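Local coordinates for fibronectin type III domain-containing protein (Simiduia agarivorans, PDB 6P2K) that probably hydrolyses the glucan backbone of xyloglucan or related polysaccharides as a glycoside hydrolase family 74 enzyme, its catalytic part being two seven-bladed beta-propellers that bind zinc ions, at residues 17-22 and 333-338; 347-352 and 369-374; 527-532 and 567-572; 533-538 and 555-560; 702-707 and 716-721. All blocks are in the same frame, centred on the assembly; numbering follows the deposited sequence.

Contact 1: residues 17-22 and 333-338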
# COMPACT_ATOMS: atom_id res chain seq x y z
N VAL B 17 16.32 28.27 32.38
CA VAL B 17 16.42 29.73 32.27
C VAL B 17 16.25 30.32 33.66
O VAL B 17 15.32 29.96 34.39
CB VAL B 17 15.38 30.28 31.29
CG1 VAL B 17 15.49 31.80 31.20
CG2 VAL B 17 15.55 29.65 29.92
N GLN B 18 17.14 31.24 34.03
CA GLN B 18 17.11 31.83 35.37
C GLN B 18 16.16 33.02 35.46
O GLN B 18 15.41 33.13 36.43
CB GLN B 18 18.52 32.24 35.79
CG GLN B 18 19.54 31.13 35.67
CD GLN B 18 19.21 29.94 36.55
OE1 GLN B 18 19.21 30.04 37.78
NE2 GLN B 18 18.93 28.80 35.93
N ASP B 19 16.17 33.90 34.46
CA ASP B 19 15.35 35.10 34.52
C ASP B 19 15.36 35.79 33.16
O ASP B 19 16.26 35.58 32.34
CB ASP B 19 15.85 36.07 35.59
CG ASP B 19 14.76 36.95 36.13
OD1 ASP B 19 13.59 36.76 35.74
OD2 ASP B 19 15.06 37.85 36.94
N VAL B 20 14.33 36.60 32.93
CA VAL B 20 14.27 37.55 31.83
C VAL B 20 13.85 38.88 32.43
O VAL B 20 12.79 38.97 33.05
CB VAL B 20 13.30 37.11 30.72
CG1 VAL B 20 13.12 38.23 29.70
CG2 VAL B 20 13.80 35.84 30.05
N VAL B 21 14.68 39.91 32.25
CA VAL B 21 14.51 41.19 32.93
C VAL B 21 14.31 42.28 31.89
O VAL B 21 15.13 42.43 30.97
CB VAL B 21 15.72 41.51 33.83
CG1 VAL B 21 15.44 42.77 34.63
CG2 VAL B 21 16.03 40.34 34.74
N ALA B 22 13.24 43.05 32.05
CA ALA B 22 12.97 44.15 31.14
C ALA B 22 13.75 45.40 31.54
O ALA B 22 13.91 45.69 32.73
CB ALA B 22 11.47 44.46 31.11
N ALA B 333 6.67 27.71 35.53
CA ALA B 333 7.01 29.13 35.50
C ALA B 333 7.95 29.43 36.67
O ALA B 333 7.55 29.95 37.71
CB ALA B 333 5.75 29.98 35.56
N ARG B 334 9.23 29.10 36.47
CA ARG B 334 10.23 29.31 37.51
C ARG B 334 10.68 30.76 37.61
O ARG B 334 11.50 31.08 38.48
CB ARG B 334 11.44 28.39 37.29
CG ARG B 334 11.95 28.33 35.86
CD ARG B 334 13.28 27.59 35.79
NE ARG B 334 14.34 28.28 36.52
CZ ARG B 334 14.86 27.86 37.67
NH1 ARG B 334 14.42 26.75 38.24
NH2 ARG B 334 15.83 28.56 38.25
N PHE B 335 10.18 31.63 36.74
CA PHE B 335 10.22 33.07 36.97
C PHE B 335 9.04 33.67 36.22
O PHE B 335 8.55 33.11 35.25
CB PHE B 335 11.54 33.71 36.50
CG PHE B 335 11.74 33.67 35.01
CD1 PHE B 335 11.18 34.64 34.20
CD2 PHE B 335 12.49 32.67 34.43
CE1 PHE B 335 11.35 34.61 32.83
CE2 PHE B 335 12.68 32.64 33.06
CZ PHE B 335 12.10 33.60 32.26
N ALA B 336 8.61 34.85 36.68
CA ALA B 336 7.51 35.54 36.04
C ALA B 336 7.51 36.99 36.49
O ALA B 336 7.49 37.26 37.70
CB ALA B 336 6.17 34.88 36.38
N HIS B 337 7.54 37.91 35.54
CA HIS B 337 7.61 39.33 35.83
C HIS B 337 6.61 40.11 34.98
O HIS B 337 6.43 39.82 33.80
CB HIS B 337 9.02 39.88 35.58
CG HIS B 337 10.07 39.25 36.43
ND1 HIS B 337 10.18 39.48 37.78
CD2 HIS B 337 11.07 38.39 36.12
CE1 HIS B 337 11.19 38.79 38.27
NE2 HIS B 337 11.75 38.11 37.28
N TYR B 338 5.97 41.09 35.61
CA TYR B 338 5.21 42.08 34.86
C TYR B 338 6.17 43.02 34.13
O TYR B 338 7.31 43.21 34.54
CB TYR B 338 4.32 42.89 35.80
CG TYR B 338 3.17 42.12 36.43
CD1 TYR B 338 2.08 41.72 35.68
CD2 TYR B 338 3.18 41.83 37.79
CE1 TYR B 338 1.03 41.03 36.26
CE2 TYR B 338 2.13 41.15 38.38
CZ TYR B 338 1.06 40.76 37.61
OH TYR B 338 0.01 40.08 38.19
O HOH W 1 14.41 31.47 38.12
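Phe335 is the hub between the two segments, its ring pressed against Val17, Asp19 and Val20. The apolar contacts lie around its far end: Val17 CG1 comes to 3.5 Å from CE2 of Phe335, and Val20 CG2 to 3.6 Å from its CZ. Over one face sits Asp19 CA, 3.8 Å from the ring centroid of Phe335 and 14° off its normal, a CH-pi contact, with Val20 N above the same face nearer the rim. CG of Phe335, between the backbone N and the carbonyl carbon (chi1 67°), lies 3.9 Å from Asp19 CA. An alanine here would probably open a gap between Val17 and Val20 and leave Asp19 CA without its CH-pi partner.

Polar bonds flank the ring. Arg334 NE gives a hydrogen bond of 2.9 Å to Val17 O, while its NH2 forms a salt bridge with Asp123; the side chain also packs on the zinc ligand Gln16. One water donates to both Gln18 O and Arg334 O. His337 NE2 makes a weak bond of 2.8 Å to Asp19 OD1, which meets the imidazole edge in its plane; ND1 of His337 is hydrogen-bonded to Glu269. Gln18 and Asp19 form a classic beta bulge opposite Ala33. Carboxylates at both imidazole nitrogens would probably favour a charged His337. Polar links flanking a buried phenyl ring thus join the first and last blades of one propeller.

Contact 2: residues 347-352 and 369-374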
# COMPACT_ATOMS: atom_id res chain seq x y z
N ARG B 347 1.52 46.60 28.92
CA ARG B 347 1.37 45.65 30.01
C ARG B 347 1.54 44.23 29.48
O ARG B 347 0.86 43.83 28.53
CB ARG B 347 0.01 45.79 30.69
CG ARG B 347 -0.08 44.99 31.98
CD ARG B 347 -1.43 45.13 32.67
NE ARG B 347 -1.41 44.50 33.99
CZ ARG B 347 -1.85 43.26 34.24
NH1 ARG B 347 -2.34 42.52 33.26
NH2 ARG B 347 -1.79 42.77 35.48
N GLY B 348 2.44 43.48 30.10
CA GLY B 348 2.69 42.11 29.69
C GLY B 348 3.38 41.34 30.80
O GLY B 348 3.66 41.87 31.87
N VAL B 349 3.65 40.07 30.51
CA VAL B 349 4.30 39.17 31.46
C VAL B 349 5.40 38.41 30.73
O VAL B 349 5.17 37.87 29.64
CB VAL B 349 3.29 38.18 32.09
CG1 VAL B 349 4.02 37.13 32.92
CG2 VAL B 349 2.27 38.92 32.94
N TRP B 350 6.58 38.37 31.33
CA TRP B 350 7.69 37.54 30.87
C TRP B 350 7.80 36.32 31.78
O TRP B 350 7.85 36.47 33.00
CB TRP B 350 9.00 38.33 30.88
CG TRP B 350 9.30 39.03 29.59
CD1 TRP B 350 9.18 40.37 29.34
CD2 TRP B 350 9.78 38.43 28.38
NE1 TRP B 350 9.55 40.64 28.04
CE2 TRP B 350 9.92 39.47 27.43
CE3 TRP B 350 10.09 37.12 28.00
CZ2 TRP B 350 10.37 39.23 26.13
CZ3 TRP B 350 10.54 36.89 26.71
CH2 TRP B 350 10.67 37.94 25.79
N SER B 351 7.85 35.13 31.19
CA SER B 351 7.94 33.90 31.98
C SER B 351 8.55 32.80 31.11
O SER B 351 9.20 33.08 30.11
CB SER B 351 6.55 33.52 32.53
OG SER B 351 6.64 32.39 33.38
N THR B 352 8.33 31.54 31.50
CA THR B 352 9.00 30.40 30.88
C THR B 352 8.22 29.12 31.15
O THR B 352 7.42 29.05 32.08
CB THR B 352 10.43 30.25 31.42
OG1 THR B 352 11.06 29.11 30.82
CG2 THR B 352 10.40 30.07 32.93
N TYR B 369 -4.74 37.02 28.20
CA TYR B 369 -3.31 37.01 27.92
C TYR B 369 -3.06 36.19 26.66
O TYR B 369 -3.69 35.15 26.46
CB TYR B 369 -2.52 36.44 29.10
CG TYR B 369 -2.54 37.33 30.32
CD1 TYR B 369 -3.56 37.25 31.25
CD2 TYR B 369 -1.53 38.26 30.53
CE1 TYR B 369 -3.59 38.07 32.36
CE2 TYR B 369 -1.54 39.09 31.65
CZ TYR B 369 -2.57 38.99 32.56
OH TYR B 369 -2.59 39.80 33.67
N SER B 370 -2.15 36.66 25.83
CA SER B 370 -1.80 36.01 24.57
C SER B 370 -0.32 35.65 24.63
O SER B 370 0.55 36.52 24.50
CB SER B 370 -2.11 36.91 23.38
OG SER B 370 -1.91 36.23 22.16
N TRP B 371 -0.03 34.37 24.82
CA TRP B 371 1.34 33.92 25.05
C TRP B 371 2.08 33.75 23.73
O TRP B 371 1.54 33.19 22.77
CB TRP B 371 1.34 32.62 25.85
CG TRP B 371 0.93 32.87 27.26
CD1 TRP B 371 -0.32 32.78 27.79
CD2 TRP B 371 1.78 33.32 28.32
NE1 TRP B 371 -0.30 33.12 29.12
CE2 TRP B 371 0.98 33.45 29.48
CE3 TRP B 371 3.15 33.60 28.41
CZ2 TRP B 371 1.50 33.86 30.70
CZ3 TRP B 371 3.66 34.00 29.63
CH2 TRP B 371 2.84 34.13 30.76
N GLN B 372 3.32 34.23 23.70
CA GLN B 372 4.13 34.26 22.49
C GLN B 372 5.44 33.53 22.73
O GLN B 372 6.10 33.73 23.76
CB GLN B 372 4.41 35.71 22.06
CG GLN B 372 3.16 36.56 21.87
CD GLN B 372 3.47 38.04 21.68
OE1 GLN B 372 4.56 38.41 21.24
NE2 GLN B 372 2.50 38.89 22.02
N ASN B 373 5.82 32.68 21.78
CA ASN B 373 7.07 31.93 21.83
C ASN B 373 8.23 32.88 21.52
O ASN B 373 8.30 33.43 20.42
CB ASN B 373 6.99 30.77 20.84
CG ASN B 373 8.33 30.07 20.59
OD1 ASN B 373 9.38 30.45 21.10
ND2 ASN B 373 8.27 29.01 19.79
N LYS B 374 9.14 33.05 22.48
CA LYS B 374 10.27 33.96 22.34
C LYS B 374 11.61 33.23 22.44
O LYS B 374 12.62 33.82 22.84
CB LYS B 374 10.21 35.08 23.38
CG LYS B 374 8.98 35.98 23.25
CD LYS B 374 9.04 36.82 21.99
CE LYS B 374 7.88 37.81 21.93
NZ LYS B 374 8.15 38.91 20.97
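Arg347 reaches Tyr369 because CG lies anti to its backbone N (chi1 -170°) and the chain stays extended to NE. Tyr369, whose side chain leaves strand 369-373 toward the other segment, has CG anti to the carbonyl carbon. NH1 of Arg347 then donates to Tyr369 OH at 2.8 Å and 158°, with the oxygen in the guanidinium plane and the phenol ring turned 51° from it. Between strand 348-351 and strand 369-373 runs strand 358-363 of the same blade, so the two meet through side chains, their axes 8.5 Å apart.

Val349 fills the space beside that bond: CG2 is 4.0 Å from Tyr369 CE2, and CG1 is 3.9 Å from Trp371 CH2. Ser351 CB approaches Trp371 CZ3 at 4.1 Å, its OG bonded to Phe335 O, while Trp371 NE1 is held by Ile313 O. Elsewhere, Lys374 CG lies 3.6 Å from Trp350 CH2, the two side chains at about a right angle, and its NZ goes on to Asn45 O and Glu47.

Arg347 also forms salt bridges with Asp271 and Glu294, and Glu294 is hydrogen-bonded to Tyr369 OH. This network of one cation, two carboxylates and a phenol probably fixes the guanidinium's rotation at one end of the contact, beside the valine and tryptophan packing.

Contact 3: residues 527-532 and 567-572; sequences FSSNYG and ARIARK
Arg568 clasps Asn530 by both its backbone and its side chain. Asn530 N gives a hydrogen bond of 2.7 Å and 166° to Arg568 O, and Arg568 NH2 returns one of 3.1 Å to Asn530 O. ND2 of Asn530 sits 3.6 Å above the centre of the Arg568 guanidinium, the amide and guanidinium planes 67° apart. A bend at chi3 (72°) sets NE of the arginine, which donates to Gly560 O; NH1 is bonded to Asn563.

Phe527 packs against strand 567-570. Its CB is 3.5 Å from Ala570 CB, and its CZ has Ala567 O at the ring edge, 3.3 Å away. Gly532 C lies over the centre of one ring face, Ala570 N toward the rim of the opposite one. A water joins Phe527 O, Ser529 OG and Ala570 N.

The tight turn is closed by Ser528 O, which accepts from Tyr531 N and Gly532 N. Any side chain at Gly532 would collide with the carbonyl oxygen of Tyr531. The arrangement is a hairpin turn with a classic bulge, joining the second and third strands of one propeller blade and docked on the innermost strand of the next, just past the zinc ligand Asp566.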
# COMPACT_ATOMS: atom_id res chain seq x y z
N PHE B 527 29.70 -0.29 23.88
CA PHE B 527 30.19 -0.74 25.18
C PHE B 527 29.11 -0.47 26.22
O PHE B 527 28.77 0.69 26.49
CB PHE B 527 31.50 -0.05 25.56
CG PHE B 527 32.32 -0.81 26.57
CD1 PHE B 527 31.88 -0.98 27.87
CD2 PHE B 527 33.53 -1.39 26.20
CE1 PHE B 527 32.63 -1.70 28.80
CE2 PHE B 527 34.28 -2.10 27.11
CZ PHE B 527 33.83 -2.26 28.41
N SER B 528 28.58 -1.54 26.80
CA SER B 528 27.57 -1.46 27.85
C SER B 528 28.28 -1.29 29.19
O SER B 528 29.00 -2.19 29.63
CB SER B 528 26.69 -2.71 27.83
OG SER B 528 25.61 -2.58 28.74
N SER B 529 28.07 -0.14 29.83
CA SER B 529 28.81 0.21 31.04
C SER B 529 28.68 -0.87 32.10
O SER B 529 27.57 -1.27 32.47
CB SER B 529 28.31 1.55 31.58
OG SER B 529 28.72 2.61 30.73
N ASN B 530 29.83 -1.35 32.57
CA ASN B 530 29.97 -2.38 33.60
C ASN B 530 29.56 -3.76 33.13
O ASN B 530 29.36 -4.66 33.95
CB ASN B 530 29.21 -2.01 34.88
CG ASN B 530 29.74 -0.74 35.52
OD1 ASN B 530 28.99 0.20 35.79
ND2 ASN B 530 31.05 -0.70 35.75
N TYR B 531 29.44 -3.96 31.82
CA TYR B 531 29.16 -5.29 31.27
C TYR B 531 30.20 -5.73 30.25
O TYR B 531 30.77 -6.81 30.38
CB TYR B 531 27.75 -5.33 30.66
CG TYR B 531 26.66 -5.31 31.71
CD1 TYR B 531 26.21 -6.49 32.29
CD2 TYR B 531 26.09 -4.12 32.12
CE1 TYR B 531 25.22 -6.48 33.25
CE2 TYR B 531 25.09 -4.09 33.08
CZ TYR B 531 24.66 -5.27 33.65
OH TYR B 531 23.67 -5.25 34.60
N GLY B 532 30.45 -4.92 29.23
CA GLY B 532 31.47 -5.24 28.25
C GLY B 532 31.13 -4.66 26.89
O GLY B 532 30.21 -3.85 26.75
N ALA B 567 38.58 -3.43 31.49
CA ALA B 567 37.94 -2.16 31.19
C ALA B 567 36.43 -2.32 31.35
O ALA B 567 35.86 -3.30 30.86
CB ALA B 567 38.29 -1.71 29.78
N ARG B 568 35.79 -1.38 32.03
CA ARG B 568 34.38 -1.53 32.36
C ARG B 568 33.48 -0.43 31.82
O ARG B 568 32.26 -0.64 31.75
CB ARG B 568 34.19 -1.61 33.89
CG ARG B 568 34.88 -2.82 34.51
CD ARG B 568 34.28 -3.18 35.86
NE ARG B 568 32.95 -3.78 35.75
CZ ARG B 568 32.14 -4.00 36.77
NH1 ARG B 568 32.52 -3.69 38.00
NH2 ARG B 568 30.95 -4.55 36.58
N ILE B 569 34.02 0.72 31.43
CA ILE B 569 33.24 1.80 30.83
C ILE B 569 34.07 2.40 29.70
O ILE B 569 35.27 2.63 29.86
CB ILE B 569 32.86 2.88 31.86
CG1 ILE B 569 32.05 2.29 33.01
CG2 ILE B 569 32.08 4.00 31.20
CD1 ILE B 569 31.96 3.19 34.22
N ALA B 570 33.43 2.67 28.57
CA ALA B 570 34.09 3.30 27.43
C ALA B 570 33.52 4.69 27.21
O ALA B 570 32.30 4.87 27.21
CB ALA B 570 33.93 2.46 26.16
N ARG B 571 34.40 5.67 27.01
CA ARG B 571 33.97 7.01 26.66
C ARG B 571 33.91 7.22 25.15
O ARG B 571 33.04 7.95 24.67
CB ARG B 571 34.91 8.05 27.30
CG ARG B 571 34.67 9.49 26.85
CD ARG B 571 33.33 10.02 27.32
NE ARG B 571 33.20 11.45 27.06
CZ ARG B 571 32.85 11.97 25.88
NH1 ARG B 571 32.57 11.17 24.86
NH2 ARG B 571 32.76 13.29 25.74
N LYS B 572 34.82 6.60 24.40
CA LYS B 572 34.80 6.68 22.95
C LYS B 572 35.35 5.38 22.38
O LYS B 572 36.35 4.86 22.87
CB LYS B 572 35.61 7.87 22.44
CG LYS B 572 35.81 7.86 20.93
CD LYS B 572 35.82 9.26 20.34
CE LYS B 572 35.77 9.20 18.82
NZ LYS B 572 36.21 10.49 18.21
O HOH W 2 30.29 2.12 28.56

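Contact 4: residues 533-538 and 555-560. With ZN (zinc ion), chain P.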
# COMPACT_ATOMS: atom_id res chain seq x y z
N MET B 533 31.90 -5.08 25.89
CA MET B 533 31.75 -4.58 24.53
C MET B 533 30.99 -5.58 23.68
O MET B 533 31.26 -6.79 23.72
CB MET B 533 33.10 -4.28 23.89
CG MET B 533 32.97 -3.54 22.56
SD MET B 533 34.51 -2.86 21.95
CE MET B 533 34.58 -1.32 22.87
N TYR B 534 30.05 -5.07 22.89
CA TYR B 534 29.19 -5.89 22.06
C TYR B 534 29.22 -5.36 20.63
O TYR B 534 29.61 -4.23 20.37
CB TYR B 534 27.75 -5.92 22.60
CG TYR B 534 27.67 -6.53 23.98
CD1 TYR B 534 28.05 -5.80 25.10
CD2 TYR B 534 27.24 -7.84 24.15
CE1 TYR B 534 28.00 -6.37 26.36
CE2 TYR B 534 27.18 -8.40 25.41
CZ TYR B 534 27.56 -7.66 26.51
OH TYR B 534 27.51 -8.22 27.77
N MET B 535 28.80 -6.22 19.71
CA MET B 535 28.94 -5.95 18.28
C MET B 535 27.67 -6.36 17.56
O MET B 535 27.13 -7.44 17.81
CB MET B 535 30.15 -6.71 17.71
CG MET B 535 30.36 -6.54 16.22
SD MET B 535 31.95 -7.22 15.71
CE MET B 535 31.64 -8.98 15.83
N VAL B 536 27.19 -5.49 16.68
CA VAL B 536 26.21 -5.86 15.67
C VAL B 536 26.99 -6.13 14.39
O VAL B 536 27.52 -5.21 13.76
CB VAL B 536 25.16 -4.76 15.47
CG1 VAL B 536 24.26 -5.11 14.28
CG2 VAL B 536 24.33 -4.59 16.74
N GLU B 537 27.09 -7.41 14.02
CA GLU B 537 27.94 -7.79 12.89
C GLU B 537 27.46 -7.15 11.59
O GLU B 537 28.26 -6.66 10.80
CB GLU B 537 27.97 -9.32 12.76
CG GLU B 537 28.68 -9.82 11.52
CD GLU B 537 30.18 -9.91 11.71
OE1 GLU B 537 30.92 -9.74 10.71
OE2 GLU B 537 30.62 -10.14 12.85
N ASP B 538 26.14 -7.14 11.37
CA ASP B 538 25.56 -6.55 10.17
C ASP B 538 24.22 -5.96 10.57
O ASP B 538 23.29 -6.70 10.88
CB ASP B 538 25.41 -7.58 9.06
CG ASP B 538 24.99 -6.96 7.73
OD1 ASP B 538 23.97 -6.24 7.70
OD2 ASP B 538 25.68 -7.20 6.72
N THR B 555 26.47 -9.69 19.38
CA THR B 555 27.64 -10.51 19.69
C THR B 555 28.46 -9.83 20.77
O THR B 555 28.82 -8.66 20.65
CB THR B 555 28.50 -10.72 18.44
OG1 THR B 555 27.69 -11.21 17.37
CG2 THR B 555 29.62 -11.72 18.73
N GLN B 556 28.76 -10.57 21.84
CA GLN B 556 29.68 -10.08 22.85
C GLN B 556 31.11 -10.37 22.40
O GLN B 556 31.43 -11.50 22.04
CB GLN B 556 29.41 -10.72 24.20
CG GLN B 556 30.25 -10.13 25.33
CD GLN B 556 30.02 -10.80 26.66
OE1 GLN B 556 28.90 -10.84 27.17
NE2 GLN B 556 31.09 -11.34 27.24
N ILE B 557 31.96 -9.35 22.43
CA ILE B 557 33.37 -9.52 22.09
C ILE B 557 34.31 -9.24 23.25
O ILE B 557 35.51 -9.53 23.14
CB ILE B 557 33.77 -8.67 20.86
CG1 ILE B 557 33.79 -7.18 21.19
CG2 ILE B 557 32.81 -8.93 19.70
CD1 ILE B 557 34.18 -6.32 20.00
N TYR B 558 33.82 -8.70 24.37
CA TYR B 558 34.68 -8.41 25.51
C TYR B 558 33.84 -8.36 26.78
O TYR B 558 32.86 -7.62 26.84
CB TYR B 558 35.42 -7.08 25.31
CG TYR B 558 36.29 -6.67 26.48
CD1 TYR B 558 37.52 -7.28 26.70
CD2 TYR B 558 35.87 -5.69 27.37
CE1 TYR B 558 38.32 -6.91 27.77
CE2 TYR B 558 36.66 -5.31 28.44
CZ TYR B 558 37.88 -5.93 28.63
OH TYR B 558 38.68 -5.57 29.69
N GLU B 559 34.23 -9.14 27.79
CA GLU B 559 33.60 -9.05 29.11
C GLU B 559 34.28 -7.96 29.91
O GLU B 559 35.52 -7.92 30.00
CB GLU B 559 33.64 -10.38 29.88
CG GLU B 559 35.03 -10.93 30.27
CD GLU B 559 35.57 -10.48 31.65
OE1 GLU B 559 36.74 -10.78 31.95
OE2 GLU B 559 34.86 -9.83 32.45
N GLY B 560 33.48 -7.07 30.50
CA GLY B 560 33.99 -6.02 31.35
C GLY B 560 33.31 -6.04 32.70
O GLY B 560 32.84 -5.01 33.19
ZN ZN P . 36.68 -9.73 33.67
O HOH W 3 26.16 -9.74 15.49
O HOH W 4 29.54 -11.72 15.07
O HOH W 5 38.50 -10.59 34.20
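Tyr534 and Gln556 put two flat groups against each other, ring and amide planes 81° apart. The glutamine chain, extended beyond CG, passes the ring obliquely: Gln556 CB is 3.4 Å from Tyr534 CE2, and Gln556 OE1 is 3.0 Å from Tyr534 OH. An alanine in place of Tyr534 would probably strip the glutamine of this support and leave its amide freer to turn. Tyr558 presents its ring edge to Met533 N and is bonded through OH to Ala567 N.

On the other side, Met533, Met535 and Ile557 pack together, with Thr555 at the margin held to water. Ile557 CD1 lies 4.0 Å from Met533 CG, and its CG2 is 4.0 Å from Met535 CB.

The antiparallel partners Met535 and Thr555 exchange backbone bonds in both directions, but Met533 O takes two donors, Ile557 N at 3.0 Å and Tyr558 N at 3.3 Å. This is a classic beta bulge, and past it Met533 N binds Tyr558 O. One residue on, Glu559 chelates zinc through OE1 (2.0 Å) and OE2, with Asp562, Asp566 and a water also in the site. The whole is the outer strand pair of a propeller blade, bulged just before a carboxylate zinc site.

Contact 5: residues 702-707 and 716-721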
# COMPACT_ATOMS: atom_id res chain seq x y z
N LYS B 702 44.63 16.85 10.12
CA LYS B 702 44.10 17.77 11.11
C LYS B 702 43.77 17.05 12.41
O LYS B 702 43.24 15.94 12.41
CB LYS B 702 42.84 18.48 10.58
CG LYS B 702 43.07 19.33 9.34
CD LYS B 702 43.90 20.57 9.65
CE LYS B 702 44.32 21.28 8.37
NZ LYS B 702 44.99 22.58 8.62
N ILE B 703 44.10 17.71 13.52
CA ILE B 703 43.77 17.26 14.87
C ILE B 703 43.24 18.46 15.64
O ILE B 703 43.77 19.57 15.52
CB ILE B 703 44.99 16.64 15.58
CG1 ILE B 703 45.50 15.42 14.83
CG2 ILE B 703 44.66 16.27 17.02
CD1 ILE B 703 46.90 15.00 15.22
N VAL B 704 42.19 18.24 16.44
CA VAL B 704 41.57 19.31 17.21
C VAL B 704 41.38 18.83 18.65
O VAL B 704 41.21 17.64 18.91
CB VAL B 704 40.22 19.76 16.60
CG1 VAL B 704 39.23 18.60 16.57
CG2 VAL B 704 39.64 20.96 17.33
N MET B 705 41.44 19.78 19.59
CA MET B 705 41.17 19.51 20.99
C MET B 705 40.73 20.81 21.65
O MET B 705 40.91 21.90 21.10
CB MET B 705 42.39 18.91 21.70
CG MET B 705 43.61 19.82 21.75
SD MET B 705 43.61 20.93 23.19
CE MET B 705 43.61 19.74 24.53
N SER B 706 40.17 20.69 22.86
CA SER B 706 39.68 21.85 23.59
C SER B 706 39.93 21.67 25.07
O SER B 706 39.51 20.67 25.66
CB SER B 706 38.18 22.07 23.32
OG SER B 706 37.60 22.90 24.30
N TYR B 707 40.60 22.65 25.68
CA TYR B 707 40.89 22.63 27.12
C TYR B 707 39.75 23.30 27.87
O TYR B 707 39.41 24.46 27.59
CB TYR B 707 42.21 23.33 27.41
CG TYR B 707 43.42 22.41 27.38
CD1 TYR B 707 43.48 21.29 28.19
CD2 TYR B 707 44.49 22.68 26.54
CE1 TYR B 707 44.58 20.45 28.17
CE2 TYR B 707 45.60 21.84 26.51
CZ TYR B 707 45.64 20.73 27.33
OH TYR B 707 46.73 19.90 27.30
N TYR B 716 39.54 27.20 28.16
CA TYR B 716 40.77 27.91 27.83
C TYR B 716 40.81 28.27 26.35
O TYR B 716 41.11 29.41 25.99
CB TYR B 716 41.99 27.08 28.22
CG TYR B 716 43.25 27.92 28.21
CD1 TYR B 716 43.94 28.17 27.03
CD2 TYR B 716 43.73 28.49 29.39
CE1 TYR B 716 45.07 28.96 27.02
CE2 TYR B 716 44.87 29.28 29.38
CZ TYR B 716 45.53 29.51 28.20
OH TYR B 716 46.66 30.29 28.19
N GLY B 717 40.53 27.30 25.48
CA GLY B 717 40.60 27.55 24.06
C GLY B 717 40.51 26.29 23.22
O GLY B 717 40.67 25.18 23.72
N VAL B 718 40.24 26.47 21.93
CA VAL B 718 40.17 25.39 20.96
C VAL B 718 41.43 25.45 20.10
O VAL B 718 41.80 26.53 19.62
CB VAL B 718 38.91 25.48 20.09
CG1 VAL B 718 38.75 24.23 19.23
CG2 VAL B 718 37.69 25.70 20.98
N PHE B 719 42.08 24.31 19.91
CA PHE B 719 43.36 24.26 19.22
C PHE B 719 43.32 23.26 18.08
O PHE B 719 42.81 22.14 18.23
CB PHE B 719 44.49 23.91 20.20
CG PHE B 719 44.61 24.87 21.34
CD1 PHE B 719 43.88 24.67 22.51
CD2 PHE B 719 45.43 25.99 21.24
CE1 PHE B 719 43.98 25.56 23.56
CE2 PHE B 719 45.53 26.88 22.29
CZ PHE B 719 44.81 26.67 23.45
N LEU B 720 43.86 23.67 16.94
CA LEU B 720 43.87 22.88 15.72
C LEU B 720 45.32 22.64 15.31
O LEU B 720 46.08 23.59 15.11
CB LEU B 720 43.10 23.59 14.60
CG LEU B 720 43.01 22.86 13.26
CD1 LEU B 720 41.92 21.79 13.30
CD2 LEU B 720 42.76 23.84 12.12
N GLY B 721 45.69 21.37 15.17
CA GLY B 721 47.03 20.99 14.75
C GLY B 721 47.01 20.46 13.33
O GLY B 721 46.06 19.79 12.92
O HOH W 6 37.86 25.50 25.49
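Strands 702-707 and 716-721 form a beta hairpin at the middle of a four-stranded propeller blade, entirely buried and antiparallel. Met705 and Phe719 bond both ways, as do Ile703 and Gly721; Phe719 N meets Met705 O at 2.9 Å and 174°. Toward the turn, Tyr707 N donates to Gly717 O, while Tyr707 O receives Tyr716 N. There a water donates to Ser706 OG and Tyr707 O and accepts weakly from Gly717 N; Ser706 OG is also hydrogen-bonded to Ser741 O.

Aromatic and sulfur groups fill one side. Met705 CG stands between the backbone N and the carbonyl carbon (chi1 63°), and bends at chi2 and chi3 fold the chain so that its CE lies 3.4 Å above the centre of the Tyr707 ring. Its SD is 3.8 Å from Phe719 CD1, an oblique Met-aromatic contact with the sulfur 5.0 Å from the Phe719 centroid. Phe719 CE1 comes to the Tyr707 ring edge, 4.2 Å from CD2 of Tyr707, with the side chains at about a right angle. A CB on Gly717 would be crowded by Phe719 CZ. Helix 666-672 packs on Tyr707 and Phe719.

The opposite side is mostly aliphatic, with Ser706 as the polar member. Val704 CG2 and Val718 CG1 lie side by side 3.9 Å apart, and Val704 and Leu720 rest on Phe748. This is the central hairpin of a four-stranded antiparallel propeller blade, one face packed on strand 745-751 of the next blade.

Overall arrangement
Contacts 1 and 2 belong to one propeller and contacts 3, 4 and 5 to the other, each propeller having seven blades. Contacts 1 and 2 have centres 10 Å apart and share the sheet holding strands 336-338 and 348-351, where His337 O probably accepts from Trp350 N. On the opposite side of the chain's centre, contacts 3 and 4 touch, 11 Å between centres, contact 4 nested inside the loop closed by contact 3. Contact 5 comes last in the chain, its centre 26 Å from that of contact 3. Contact 1 closes the first propeller and contact 3 joins neighbouring blades of the second; contacts 2, 4 and 5 lie within single blades. As in this family, the substrate cleft probably runs between the propellers.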